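Local coordinates for MdbA protein (PDB 6BO0) that probably catalyses the formation of disulfide bonds in exported proteins, as a thiol-disulfide oxidoreductase with a DsbA-like thioredoxin fold, at residues Lys64-Glu68 with Asp69-Lys73. Sequence-based numbering, arbitrary orientation. Where two conformers were deposited one is given.
Sequences KKLIE and DGKVK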
# COMPACT_ATOMS: atom_id res chain seq x y z
N LYS A 64 -4.32 -7.19 -9.25
CA LYS A 64 -3.23 -8.17 -9.16
C LYS A 64 -2.98 -8.87 -10.50
O LYS A 64 -1.85 -9.02 -10.96
CB LYS A 64 -3.56 -9.19 -8.10
CG LYS A 64 -2.45 -10.15 -7.79
CD LYS A 64 -2.90 -11.05 -6.65
CE LYS A 64 -1.92 -12.15 -6.36
NZ LYS A 64 -2.01 -13.28 -7.33
N LYS A 65 -4.06 -9.24 -11.16
CA LYS A 65 -3.93 -9.92 -12.44
C LYS A 65 -3.35 -9.01 -13.52
O LYS A 65 -2.48 -9.43 -14.29
CB LYS A 65 -5.27 -10.47 -12.89
CG LYS A 65 -5.16 -11.21 -14.23
CD LYS A 65 -6.34 -12.13 -14.53
CE LYS A 65 -6.28 -12.69 -15.95
NZ LYS A 65 -5.01 -13.39 -16.25
N LEU A 66 -3.84 -7.77 -13.58
CA LEU A 66 -3.29 -6.82 -14.53
C LEU A 66 -1.79 -6.62 -14.32
O LEU A 66 -1.04 -6.51 -15.29
CB LEU A 66 -4.04 -5.49 -14.47
CG LEU A 66 -5.51 -5.52 -14.92
CD1 LEU A 66 -6.12 -4.18 -14.61
CD2 LEU A 66 -5.65 -5.86 -16.39
N ILE A 67 -1.35 -6.55 -13.06
CA ILE A 67 0.08 -6.40 -12.79
C ILE A 67 0.84 -7.65 -13.27
O ILE A 67 1.84 -7.60 -14.00
CB ILE A 67 0.37 -6.19 -11.29
CG1 ILE A 67 -0.27 -4.90 -10.76
CG2 ILE A 67 1.90 -6.10 -11.06
CD1 ILE A 67 -0.33 -4.82 -9.26
N GLU A 68 0.34 -8.80 -12.85
CA GLU A 68 1.05 -10.03 -13.16
C GLU A 68 1.21 -10.21 -14.67
O GLU A 68 2.28 -10.62 -15.17
CB GLU A 68 0.33 -11.21 -12.54
CG GLU A 68 0.53 -11.20 -11.02
CD GLU A 68 -0.10 -12.33 -10.27
OE1 GLU A 68 -0.93 -13.05 -10.84
OE2 GLU A 68 0.24 -12.49 -9.07
N ASP A 69 0.15 -9.88 -15.40
CA ASP A 69 0.14 -10.09 -16.84
C ASP A 69 0.92 -9.04 -17.64
O ASP A 69 1.04 -9.19 -18.85
CB ASP A 69 -1.30 -10.18 -17.31
CG ASP A 69 -2.01 -11.42 -16.79
OD1 ASP A 69 -1.38 -12.28 -16.08
OD2 ASP A 69 -3.21 -11.54 -17.07
N GLY A 70 1.42 -8.00 -16.99
CA GLY A 70 2.24 -7.02 -17.66
C GLY A 70 1.42 -5.92 -18.32
O GLY A 70 1.98 -5.10 -19.07
N LYS A 71 0.16 -5.78 -17.92
CA LYS A 71 -0.71 -4.74 -18.49
C LYS A 71 -0.54 -3.38 -17.82
O LYS A 71 -0.76 -2.35 -18.47
CB LYS A 71 -2.19 -5.14 -18.43
CG LYS A 71 -2.54 -6.45 -19.11
CD LYS A 71 -2.38 -6.40 -20.62
CE LYS A 71 -3.53 -5.69 -21.30
NZ LYS A 71 -3.46 -5.76 -22.79
N VAL A 72 -0.13 -3.38 -16.56
CA VAL A 72 0.02 -2.17 -15.79
C VAL A 72 1.25 -2.25 -14.90
O VAL A 72 1.68 -3.35 -14.49
CB VAL A 72 -1.20 -1.87 -14.86
CG1 VAL A 72 -2.47 -1.69 -15.68
CG2 VAL A 72 -1.41 -2.95 -13.80
N LYS A 73 1.80 -1.07 -14.63
CA LYS A 73 2.77 -0.82 -13.58
C LYS A 73 2.00 0.01 -12.57
O LYS A 73 1.56 1.12 -12.88
CB LYS A 73 3.95 -0.01 -14.13
CG LYS A 73 4.92 0.52 -13.08
CD LYS A 73 6.01 1.39 -13.67
CE LYS A 73 7.14 0.55 -14.22
NZ LYS A 73 8.22 1.41 -14.80
O HOH W 1 3.37 -5.54 -14.85
O HOH W 2 1.17 -13.51 -15.48
O HOH W 3 -2.46 -13.36 -12.94
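Leu66 and Ile67 offer their carbonyls to the backbone of Gly70 and Lys71 in a Schellman motif, which ends helix 51-68 and turns the chain into strand 72-78 of the thioredoxin-fold sheet. Lys71 N bonds to Leu66 O at 3.0 Å, almost in line with the carbonyl, while Gly70 N reaches Ile67 O from above the carbonyl plane, 62° out of it. Gly70 carries the positive phi (86°) of the turn; a CB there would press against the preceding carbonyl oxygen, which is why glycine suits the place.

One helical turn apart, Lys65 and Asp69 form a salt bridge on the outer face, in one of two lysine conformers. The lysine chain leaves the helix trans to its own amide nitrogen and turns at chi4 (56°), bringing NZ to the syn lone pair of Asp69 OD2 at 2.7 Å. Asp69 N still keeps the helical bond to Lys65 O, so this pair is joined through both backbone and side chain. At the C-terminal end the helix dipole would probably disfavour a carboxylate, which the Lys65 ammonium probably offsets in part. Lys64 NZ meets Glu68 OE2 at a longer 3.0 Å and out of the carboxylate plane; this oxygen also accepts from Ala18 N.

On the inner side, branched Val72 suits both the strand and the helix end: its CG2 methyl sits against Leu66 CB at 3.7 Å and also touches Ile67 CG1, the two side chains crossing at about a right angle. Ile67 continues this apolar surface to Leu30 and Phe19, linking the helix end to strand 27-31. Lys71, bent at chi2 and chi3, passes its CB by Leu66 CD2, and in one of two conformers its ammonium donates to the carbonyl oxygen of Lys200. A water bridges the last helical turn and the strand, donating to Ile67 O at 2.7 Å and to Val72 O at 2.8 Å.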